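Local coordinates for uncharacterized protein (Bacteroides thetaiotaomicron VPI-5482, PDB 3KNY) that is of unknown function but belongs to the BT_3535-like family and is probably a lipoprotein of the bacterial cell envelope, at residues 51-56 against 93-98; 29-34 against 55-60; 137-142 against 197-202; 131-136 against 206-211. One frame throughout, in Å; residues are numbered along the deposited sequence.

Contact 1: 51-56 against 93-98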
# COMPACT_ATOMS: atom_id res chain seq x y z
N SER A 51 -13.36 -0.20 -4.19
CA SER A 51 -13.63 -0.50 -5.59
C SER A 51 -12.43 -0.16 -6.47
O SER A 51 -12.43 -0.46 -7.65
CB SER A 51 -14.82 0.30 -6.08
OG SER A 51 -14.47 1.65 -6.29
N ARG A 52 -11.44 0.53 -5.90
CA ARG A 52 -10.23 0.95 -6.65
C ARG A 52 -8.92 0.60 -5.98
O ARG A 52 -7.89 0.58 -6.66
CB ARG A 52 -10.23 2.46 -6.86
CG ARG A 52 -11.40 2.98 -7.64
CD ARG A 52 -11.27 2.63 -9.10
NE ARG A 52 -12.36 3.24 -9.82
CZ ARG A 52 -13.58 2.73 -9.89
NH1 ARG A 52 -13.86 1.57 -9.32
NH2 ARG A 52 -14.53 3.40 -10.56
N TYR A 53 -8.94 0.36 -4.67
CA TYR A 53 -7.73 0.12 -3.89
C TYR A 53 -7.89 -1.16 -3.09
O TYR A 53 -8.99 -1.48 -2.63
CB TYR A 53 -7.48 1.26 -2.90
CG TYR A 53 -7.22 2.60 -3.50
CD1 TYR A 53 -8.27 3.46 -3.84
CD2 TYR A 53 -5.91 3.04 -3.72
CE1 TYR A 53 -8.02 4.72 -4.40
CE2 TYR A 53 -5.65 4.29 -4.28
CZ TYR A 53 -6.70 5.13 -4.61
OH TYR A 53 -6.41 6.36 -5.16
N GLU A 54 -6.79 -1.88 -2.93
CA GLU A 54 -6.79 -3.03 -2.07
C GLU A 54 -6.16 -2.53 -0.80
O GLU A 54 -4.99 -2.20 -0.78
CB GLU A 54 -6.06 -4.19 -2.71
CG GLU A 54 -6.90 -4.78 -3.86
CD GLU A 54 -6.15 -5.79 -4.72
OE1 GLU A 54 -4.93 -5.57 -4.98
OE2 GLU A 54 -6.81 -6.76 -5.15
N ILE A 55 -6.98 -2.48 0.26
CA ILE A 55 -6.71 -1.68 1.45
C ILE A 55 -6.26 -2.51 2.66
O ILE A 55 -6.81 -3.56 2.97
CB ILE A 55 -7.98 -0.86 1.82
CG1 ILE A 55 -8.46 -0.04 0.62
CG2 ILE A 55 -7.71 0.05 3.00
CD1 ILE A 55 -9.79 0.74 0.82
N ASN A 56 -5.24 -2.03 3.34
CA ASN A 56 -4.81 -2.61 4.60
C ASN A 56 -5.44 -1.77 5.71
O ASN A 56 -5.14 -0.59 5.83
CB ASN A 56 -3.29 -2.61 4.73
CG ASN A 56 -2.83 -3.12 6.08
OD1 ASN A 56 -3.53 -2.96 7.06
ND2 ASN A 56 -1.66 -3.73 6.13
N GLY A 93 -4.00 0.32 -6.97
CA GLY A 93 -2.98 -0.48 -6.33
C GLY A 93 -3.33 -0.72 -4.87
O GLY A 93 -4.49 -0.65 -4.49
N PHE A 94 -2.33 -0.96 -4.05
CA PHE A 94 -2.52 -1.14 -2.61
C PHE A 94 -2.63 0.20 -1.89
O PHE A 94 -2.26 1.23 -2.47
CB PHE A 94 -1.38 -1.94 -2.05
CG PHE A 94 -1.20 -3.26 -2.72
CD1 PHE A 94 -2.13 -4.27 -2.54
CD2 PHE A 94 -0.10 -3.50 -3.55
CE1 PHE A 94 -1.98 -5.50 -3.16
CE2 PHE A 94 0.07 -4.75 -4.17
CZ PHE A 94 -0.89 -5.75 -3.97
N LEU A 95 -3.20 0.19 -0.67
CA LEU A 95 -3.31 1.38 0.19
C LEU A 95 -3.03 1.04 1.66
O LEU A 95 -3.55 0.05 2.16
CB LEU A 95 -4.71 2.00 0.07
CG LEU A 95 -4.97 3.32 0.79
CD1 LEU A 95 -4.12 4.41 0.19
CD2 LEU A 95 -6.48 3.70 0.75
N ASN A 96 -2.17 1.82 2.30
CA ASN A 96 -1.89 1.76 3.75
C ASN A 96 -2.22 3.10 4.32
O ASN A 96 -2.10 4.12 3.64
CB ASN A 96 -0.42 1.63 4.08
CG ASN A 96 0.12 0.30 3.75
OD1 ASN A 96 -0.59 -0.70 3.73
ND2 ASN A 96 1.40 0.26 3.50
N ILE A 97 -2.57 3.10 5.60
CA ILE A 97 -2.85 4.30 6.33
C ILE A 97 -1.76 4.36 7.39
O ILE A 97 -1.67 3.47 8.24
CB ILE A 97 -4.23 4.23 6.96
CG1 ILE A 97 -5.24 3.60 5.97
CG2 ILE A 97 -4.65 5.61 7.47
CD1 ILE A 97 -5.47 4.38 4.74
N ALA A 98 -0.90 5.38 7.30
CA ALA A 98 0.21 5.51 8.23
C ALA A 98 -0.32 5.78 9.62
O ALA A 98 -1.44 6.29 9.79
CB ALA A 98 1.13 6.62 7.81

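Contact 2: 29-34 against 55-60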
# COMPACT_ATOMS: atom_id res chain seq x y z
N THR A 29 -14.27 -5.70 -1.10
CA THR A 29 -14.49 -6.38 0.17
C THR A 29 -13.91 -5.54 1.32
O THR A 29 -12.97 -4.75 1.13
CB THR A 29 -13.87 -7.80 0.22
OG1 THR A 29 -12.48 -7.71 0.57
CG2 THR A 29 -14.04 -8.53 -1.10
N ILE A 30 -14.48 -5.72 2.51
CA ILE A 30 -14.02 -5.07 3.74
C ILE A 30 -14.00 -6.15 4.81
O ILE A 30 -14.98 -6.85 4.96
CB ILE A 30 -14.94 -3.90 4.17
CG1 ILE A 30 -15.14 -2.95 2.98
CG2 ILE A 30 -14.36 -3.16 5.38
CD1 ILE A 30 -15.88 -1.67 3.30
N PRO A 31 -12.88 -6.33 5.52
CA PRO A 31 -12.89 -7.36 6.57
C PRO A 31 -14.00 -7.10 7.57
O PRO A 31 -14.23 -5.95 7.94
CB PRO A 31 -11.51 -7.21 7.25
CG PRO A 31 -10.78 -6.13 6.54
CD PRO A 31 -11.51 -5.87 5.25
N ASP A 32 -14.68 -8.16 8.01
CA ASP A 32 -15.81 -7.98 8.89
C ASP A 32 -15.46 -7.09 10.08
O ASP A 32 -16.17 -6.12 10.36
CB ASP A 32 -16.35 -9.31 9.40
CG ASP A 32 -17.64 -9.12 10.20
OD1 ASP A 32 -18.53 -8.41 9.71
OD2 ASP A 32 -17.76 -9.65 11.33
N TRP A 33 -14.36 -7.39 10.76
CA TRP A 33 -14.03 -6.65 11.97
C TRP A 33 -14.05 -5.12 11.82
O TRP A 33 -14.32 -4.39 12.78
CB TRP A 33 -12.68 -7.12 12.52
CG TRP A 33 -11.52 -6.71 11.72
CD1 TRP A 33 -10.92 -7.41 10.73
CD2 TRP A 33 -10.79 -5.48 11.84
NE1 TRP A 33 -9.86 -6.70 10.22
CE2 TRP A 33 -9.76 -5.51 10.89
CE3 TRP A 33 -10.91 -4.36 12.67
CZ2 TRP A 33 -8.85 -4.47 10.73
CZ3 TRP A 33 -10.00 -3.31 12.51
CH2 TRP A 33 -8.99 -3.38 11.55
N VAL A 34 -13.77 -4.64 10.61
CA VAL A 34 -13.72 -3.20 10.34
C VAL A 34 -15.04 -2.52 10.65
O VAL A 34 -15.06 -1.45 11.27
CB VAL A 34 -13.32 -2.90 8.87
CG1 VAL A 34 -13.59 -1.45 8.53
CG2 VAL A 34 -11.87 -3.21 8.67
N ILE A 55 -6.98 -2.48 0.26
CA ILE A 55 -6.71 -1.68 1.45
C ILE A 55 -6.26 -2.51 2.66
O ILE A 55 -6.81 -3.56 2.97
CB ILE A 55 -7.98 -0.86 1.82
CG1 ILE A 55 -8.46 -0.04 0.62
CG2 ILE A 55 -7.71 0.05 3.00
CD1 ILE A 55 -9.79 0.74 0.82
N ASN A 56 -5.24 -2.03 3.34
CA ASN A 56 -4.81 -2.61 4.60
C ASN A 56 -5.44 -1.77 5.71
O ASN A 56 -5.14 -0.59 5.83
CB ASN A 56 -3.29 -2.61 4.73
CG ASN A 56 -2.83 -3.12 6.08
OD1 ASN A 56 -3.53 -2.96 7.06
ND2 ASN A 56 -1.66 -3.73 6.13
N TYR A 57 -6.28 -2.41 6.53
CA TYR A 57 -7.03 -1.74 7.61
C TYR A 57 -6.30 -1.77 8.96
O TYR A 57 -6.87 -1.34 9.95
CB TYR A 57 -8.45 -2.31 7.71
CG TYR A 57 -9.34 -1.97 6.51
CD1 TYR A 57 -9.95 -0.71 6.41
CD2 TYR A 57 -9.54 -2.88 5.48
CE1 TYR A 57 -10.76 -0.37 5.29
CE2 TYR A 57 -10.33 -2.55 4.35
CZ TYR A 57 -10.94 -1.30 4.27
OH TYR A 57 -11.71 -0.99 3.17
N SER A 58 -5.05 -2.23 8.99
CA SER A 58 -4.29 -2.34 10.25
C SER A 58 -4.35 -1.10 11.14
O SER A 58 -4.22 -1.21 12.35
CB SER A 58 -2.80 -2.64 9.98
OG SER A 58 -2.12 -1.44 9.60
N PHE A 59 -4.53 0.07 10.55
CA PHE A 59 -4.55 1.30 11.34
C PHE A 59 -5.74 1.48 12.27
O PHE A 59 -5.70 2.30 13.19
CB PHE A 59 -4.52 2.49 10.41
CG PHE A 59 -5.83 2.80 9.76
CD1 PHE A 59 -6.29 2.05 8.69
CD2 PHE A 59 -6.60 3.88 10.21
CE1 PHE A 59 -7.50 2.35 8.07
CE2 PHE A 59 -7.80 4.19 9.60
CZ PHE A 59 -8.25 3.43 8.53
N LEU A 60 -6.83 0.75 12.02
CA LEU A 60 -8.00 0.80 12.91
C LEU A 60 -7.76 -0.03 14.15
O LEU A 60 -8.57 -0.02 15.07
CB LEU A 60 -9.28 0.33 12.18
CG LEU A 60 -9.83 1.27 11.10
CD1 LEU A 60 -10.90 0.57 10.28
CD2 LEU A 60 -10.39 2.55 11.71

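Contact 3: 137-142 against 197-202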
# COMPACT_ATOMS: atom_id res chain seq x y z
N LEU A 137 5.74 -18.51 -2.26
CA LEU A 137 6.77 -19.21 -1.48
C LEU A 137 7.36 -18.34 -0.38
O LEU A 137 8.18 -18.81 0.35
CB LEU A 137 7.89 -19.75 -2.40
CG LEU A 137 7.47 -20.86 -3.37
CD1 LEU A 137 8.52 -21.10 -4.44
CD2 LEU A 137 7.20 -22.14 -2.60
N GLY A 138 6.96 -17.07 -0.26
CA GLY A 138 7.42 -16.23 0.88
C GLY A 138 8.17 -14.93 0.62
O GLY A 138 7.94 -13.93 1.30
N PRO A 139 9.13 -14.93 -0.32
CA PRO A 139 9.89 -13.73 -0.59
C PRO A 139 9.01 -12.55 -0.99
O PRO A 139 8.00 -12.73 -1.66
CB PRO A 139 10.78 -14.17 -1.75
CG PRO A 139 11.03 -15.58 -1.46
CD PRO A 139 9.71 -16.08 -1.03
N TYR A 140 9.41 -11.36 -0.57
CA TYR A 140 8.58 -10.18 -0.73
C TYR A 140 9.39 -8.97 -1.20
O TYR A 140 10.60 -8.94 -1.04
CB TYR A 140 7.89 -9.86 0.62
CG TYR A 140 8.85 -9.61 1.76
CD1 TYR A 140 9.66 -8.47 1.79
CD2 TYR A 140 8.98 -10.52 2.81
CE1 TYR A 140 10.58 -8.23 2.83
CE2 TYR A 140 9.90 -10.30 3.86
CZ TYR A 140 10.68 -9.15 3.85
OH TYR A 140 11.56 -8.89 4.86
N ILE A 141 8.71 -7.98 -1.77
CA ILE A 141 9.31 -6.68 -2.05
C ILE A 141 8.54 -5.65 -1.25
O ILE A 141 7.31 -5.52 -1.43
CB ILE A 141 9.22 -6.28 -3.52
CG1 ILE A 141 9.93 -7.28 -4.43
CG2 ILE A 141 9.77 -4.87 -3.70
CD1 ILE A 141 9.59 -7.07 -5.93
N LYS A 142 9.24 -4.93 -0.39
CA LYS A 142 8.63 -3.86 0.40
C LYS A 142 9.23 -2.49 0.08
O LYS A 142 10.39 -2.40 -0.33
CB LYS A 142 8.84 -4.15 1.88
CG LYS A 142 8.03 -5.33 2.34
CD LYS A 142 8.14 -5.55 3.83
CE LYS A 142 7.36 -6.79 4.24
NZ LYS A 142 6.99 -6.71 5.67
N LEU A 197 12.75 -9.84 -9.22
CA LEU A 197 13.01 -10.47 -7.93
C LEU A 197 13.60 -11.82 -8.25
O LEU A 197 13.05 -12.53 -9.08
CB LEU A 197 11.73 -10.65 -7.13
CG LEU A 197 11.74 -11.42 -5.80
CD1 LEU A 197 12.58 -10.68 -4.72
CD2 LEU A 197 10.26 -11.69 -5.33
N SER A 198 14.75 -12.13 -7.65
CA SER A 198 15.39 -13.44 -7.85
C SER A 198 15.54 -14.06 -6.50
O SER A 198 15.89 -13.37 -5.56
CB SER A 198 16.78 -13.31 -8.46
OG SER A 198 16.67 -12.75 -9.75
N PHE A 199 15.28 -15.37 -6.41
CA PHE A 199 15.52 -16.12 -5.18
C PHE A 199 15.66 -17.60 -5.44
O PHE A 199 15.28 -18.12 -6.49
CB PHE A 199 14.45 -15.84 -4.11
CG PHE A 199 13.05 -16.31 -4.49
CD1 PHE A 199 12.61 -17.56 -4.15
CD2 PHE A 199 12.17 -15.46 -5.11
CE1 PHE A 199 11.32 -17.98 -4.47
CE2 PHE A 199 10.88 -15.88 -5.44
CZ PHE A 199 10.46 -17.14 -5.11
N LYS A 200 16.26 -18.27 -4.48
CA LYS A 200 16.40 -19.72 -4.52
C LYS A 200 15.17 -20.37 -3.88
O LYS A 200 14.73 -19.95 -2.81
CB LYS A 200 17.65 -20.16 -3.74
CG LYS A 200 18.99 -19.69 -4.33
CD LYS A 200 19.35 -20.41 -5.64
CE LYS A 200 19.96 -21.81 -5.41
NZ LYS A 200 19.97 -22.64 -6.66
N ASP A 201 14.63 -21.37 -4.57
CA ASP A 201 13.66 -22.31 -4.02
C ASP A 201 14.37 -23.65 -3.97
O ASP A 201 14.05 -24.54 -4.75
CB ASP A 201 12.44 -22.41 -4.92
CG ASP A 201 11.42 -23.40 -4.44
OD1 ASP A 201 11.41 -23.74 -3.23
OD2 ASP A 201 10.61 -23.84 -5.28
N GLY A 202 15.35 -23.80 -3.09
CA GLY A 202 16.15 -25.03 -3.07
C GLY A 202 17.04 -25.00 -4.28
O GLY A 202 17.70 -24.00 -4.54

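Contact 4: 131-136 against 206-211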
# COMPACT_ATOMS: atom_id res chain seq x y z
N THR A 131 3.93 -3.16 1.52
CA THR A 131 4.38 -4.41 0.92
C THR A 131 3.85 -4.42 -0.48
O THR A 131 2.65 -4.50 -0.67
CB THR A 131 3.90 -5.62 1.67
OG1 THR A 131 4.51 -5.60 2.96
CG2 THR A 131 4.31 -6.90 0.95
N LEU A 132 4.75 -4.34 -1.45
CA LEU A 132 4.36 -4.23 -2.84
C LEU A 132 4.05 -5.57 -3.44
O LEU A 132 3.26 -5.64 -4.37
CB LEU A 132 5.44 -3.55 -3.67
CG LEU A 132 5.64 -2.06 -3.41
CD1 LEU A 132 6.79 -1.56 -4.29
CD2 LEU A 132 4.34 -1.29 -3.66
N TYR A 133 4.67 -6.63 -2.92
CA TYR A 133 4.52 -7.95 -3.52
C TYR A 133 4.97 -9.02 -2.57
O TYR A 133 5.89 -8.81 -1.79
CB TYR A 133 5.30 -8.03 -4.83
CG TYR A 133 5.44 -9.42 -5.38
CD1 TYR A 133 4.40 -10.03 -6.04
CD2 TYR A 133 6.61 -10.14 -5.23
CE1 TYR A 133 4.52 -11.32 -6.54
CE2 TYR A 133 6.74 -11.43 -5.72
CZ TYR A 133 5.69 -12.01 -6.37
OH TYR A 133 5.79 -13.28 -6.86
N THR A 134 4.29 -10.18 -2.61
CA THR A 134 4.67 -11.34 -1.78
C THR A 134 4.53 -12.59 -2.60
O THR A 134 3.45 -12.89 -3.07
CB THR A 134 3.78 -11.50 -0.54
OG1 THR A 134 3.83 -10.29 0.23
CG2 THR A 134 4.30 -12.62 0.28
N HIS A 135 5.62 -13.31 -2.80
CA HIS A 135 5.55 -14.53 -3.58
C HIS A 135 4.90 -15.60 -2.70
O HIS A 135 5.03 -15.58 -1.47
CB HIS A 135 6.94 -14.96 -4.05
CG HIS A 135 6.91 -16.05 -5.09
ND1 HIS A 135 6.68 -17.37 -4.77
CD2 HIS A 135 7.09 -16.00 -6.43
CE1 HIS A 135 6.69 -18.09 -5.88
NE2 HIS A 135 6.94 -17.29 -6.90
N SER A 136 4.20 -16.54 -3.34
CA SER A 136 3.53 -17.61 -2.61
C SER A 136 4.52 -18.36 -1.77
O SER A 136 4.19 -18.77 -0.66
CB SER A 136 2.81 -18.58 -3.52
OG SER A 136 3.69 -19.09 -4.50
N VAL A 206 14.28 -18.89 -8.97
CA VAL A 206 13.01 -18.29 -9.40
C VAL A 206 13.30 -16.84 -9.76
O VAL A 206 13.96 -16.14 -9.01
CB VAL A 206 11.93 -18.37 -8.27
CG1 VAL A 206 10.63 -17.69 -8.69
CG2 VAL A 206 11.69 -19.80 -7.89
N GLU A 207 12.81 -16.39 -10.90
CA GLU A 207 12.88 -14.98 -11.25
C GLU A 207 11.52 -14.47 -11.58
O GLU A 207 10.83 -15.05 -12.41
CB GLU A 207 13.79 -14.76 -12.44
CG GLU A 207 15.24 -15.03 -12.12
CD GLU A 207 16.20 -14.44 -13.13
OE1 GLU A 207 15.76 -13.85 -14.18
OE2 GLU A 207 17.41 -14.57 -12.82
N VAL A 208 11.13 -13.36 -10.96
CA VAL A 208 9.82 -12.78 -11.20
C VAL A 208 9.99 -11.32 -11.54
O VAL A 208 10.67 -10.59 -10.82
CB VAL A 208 8.90 -12.91 -9.95
CG1 VAL A 208 7.49 -12.45 -10.26
CG2 VAL A 208 8.90 -14.32 -9.47
N THR A 209 9.40 -10.90 -12.66
CA THR A 209 9.39 -9.50 -13.04
C THR A 209 8.20 -8.95 -12.32
O THR A 209 7.13 -9.54 -12.41
CB THR A 209 9.28 -9.31 -14.56
OG1 THR A 209 10.45 -9.86 -15.16
CG2 THR A 209 9.25 -7.85 -14.93
N VAL A 210 8.41 -7.89 -11.54
CA VAL A 210 7.37 -7.33 -10.70
C VAL A 210 7.14 -5.85 -10.98
O VAL A 210 8.06 -5.05 -10.90
CB VAL A 210 7.71 -7.47 -9.24
CG1 VAL A 210 6.61 -6.83 -8.38
CG2 VAL A 210 7.92 -8.96 -8.89
N GLN A 211 5.91 -5.48 -11.31
CA GLN A 211 5.56 -4.08 -11.52
C GLN A 211 4.34 -3.80 -10.64
O GLN A 211 3.24 -4.24 -10.97
CB GLN A 211 5.24 -3.83 -12.98
CG GLN A 211 6.39 -4.04 -13.90
CD GLN A 211 5.98 -3.90 -15.37
OE1 GLN A 211 5.45 -4.80 -15.97
NE2 GLN A 211 6.24 -2.78 -15.93

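Contact 1: 51-56 against 93-98
Glu54 and Phe94 cross obliquely on one face of the sheet, carboxylate and ring planes 19° apart. Glu54 CB passes 3.9 Å from Phe94 CD1. The chain then runs extended past CG, which stands anti to the carbonyl carbon (chi1 -73°), and OE1 approaches the ring at a slant, 3.5 Å from Phe94 CE1. Both carboxylate oxygens have hydrogen-bond partners beyond the two strands, OE1 at Tyr91 OH and OE2 at the backbone N of Met15, which would hold the group in this rotation. The backbones beneath are parallel neighbours, the two strands of a beta-alpha-beta unit whose connection is helix 66-84. Glu54 bonds through both its N and its O: N donates to Gly93 O at 3.0 Å, and O accepts from Leu95 N at 3.0 Å. The ladder continues with Asn56 N to Leu95 O, 2.9 Å and nearly straight. On the face turned to the helices, Leu95 sits between two neighbours: its CB is 4.1 Å from Tyr53 CD2, and its CD2 meets Ile55 CG1 at 4.2 Å. Met49 of helix 40-49 touches Leu95 and Ile55, while Ile79 of helix 66-84 packs on Tyr53. Further along, Asn96 OD1 comes 3.5 Å from Asn56 CB, and the two amide planes stand nearly perpendicular at 83°. The amides do not bond to each other: Asn56 OD1 is taken by Ser58 N, and Asn96 ND2 makes weak hydrogen bonds to Gly129 O and Tyr24 OH.

Contact 2: 29-34 against 55-60
Tyr57 sits within the Asx turn that Asn56 opens, in the loop between strand 53-55 and helix 66-84, and packs against the chain entering the 3-10 segment 32-34 ahead of helix 40-49. The turn is made by Asn56 OD1, which accepts from Ser58 N. Across the contact, Val34 CG2 stands over one face of the tyrosine ring as a CH-pi contact, 4.0 Å from the centroid and 30° off the normal; Ile55 CG2 lies against the opposite face. Pro31 CD approaches obliquely, 3.6 Å from Tyr57 CD2, and Ile30 CG2 meets Tyr57 CZ at 4.0 Å near the phenol end. In Trp33, chi1 of 71° sets CG between the backbone N and the carbonyl carbon, the start of an indole whose far edge reaches the partner segment: CH2 lies 3.3 Å from Tyr57 O, in the ring plane, and CZ3 lies 3.7 Å from Leu60 CB. That same carbonyl O accepts the backbone N-H of Leu60. Val34 is shared between the rings, for CG2 also lies over the centre of the Trp33 indole, while CG1 meets Leu60 CD1 at 3.8 Å. Helix 40-49 bounds this cluster: Trp46 meets the Tyr57 ring edge-to-face and touches Ile30 and Ile55, whereas Phe59 touches Ile97 of strand 93-97.

Contact 3: 137-142 against 197-202
Leu137 donates its backbone N-H to the side-chain ND1 of His135, while its own side chain crosses to Phe199 and Asp201. It sits in the tight link between strands 124-134 and 140-149, which are antiparallel neighbours in the three-stranded sheet; Phe199 and Asp201 belong to strand 188-201 of the larger mixed sheet, so the contact is made face to face between two sheets. The touching parts run roughly opposite, 159° apart. Pro139 and Phe199 carry the middle: Pro139 CG stands squarely over the centre of the phenyl ring, 3.6 Å from the centroid and only 8° off the normal, a CH-pi contact. The His135 ring meets the same phenyl edge-to-face, and Pro172 also touches it. Deeper along the strands, Leu197 offers both methyls: CD2 is 4.4 Å from Pro139 CB, and CD1 is 4.3 Å from Ile141 CG1. At the outer end Leu137 CD1 touches two groups, lying near the plane of the Phe199 ring at its edge, 4.2 Å from CE1, and 3.5 Å from Asp201 OD2.

Contact 4: 131-136 against 206-211
Tyr133 and His135 face Val210 and Val208 across two segments that run in roughly opposite directions, with CA atoms 7.7 Å apart at Tyr133 and Val210 and 8.9 Å at His135 and Val208. Such spacing is too wide for a backbone ladder: strand 124-134 belongs to the three-stranded antiparallel sheet, strand 204-217 to the mixed sheet, and their side chains meet between the layers. A classic beta bulge, in which Leu132 and Tyr133 both face Ile141 of the adjoining strand, interrupts the regular alternation of the first segment. Val206, Val208 and Val210, alternate residues, point at the other sheet. Val210 holds the phenol from one side: its CG2 lies over a face of the Tyr133 ring, 4.2 Å from the centroid and 16° off the normal, and its CG1 is 4.0 Å from Tyr133 CB. The backbone N of His135 lies over the opposite face, toward the rim. A chi1 of 168° sets Tyr133 CG anti to the backbone N; its OH lies 3.9 Å from Val208 CG1. Val208 CG2 meets the imidazole at its edge, 3.9 Å from His135 CD2, and Val206 CG1 and His135 NE2 approach tip to tip at 4.1 Å. Leu197 and Val10 also pack on the tyrosine. The valines offer only methyl groups, and His135 ND1 is already engaged by Leu137 N, so cohesion between the segments rests on apolar burial and CH-pi contact rather than on directional bonds.

Overall arrangement
From the N terminus, contact 2 opens first at 29-34 and closes at 55-60, round helix 40-49. Contact 1 begins on the stretch where contact 2 ends, sharing Ile55 and Asn56 with it, and shuts at 93-98 after helix 66-84. After these come contact 4, whose long loop runs from 131-136 to 206-211, and, nested inside that loop, contact 3. Their second segments, on the neighbouring antiparallel strands 188-201 and 204-217, probably hydrogen-bond to each other. Strand 204-217 also pairs with 93-97, so the mixed sheet joins the beta-alpha-beta unit to the region where it packs on the three-stranded sheet; Phe94 of contact 1 packs on the Leu132 carbonyl of contact 4.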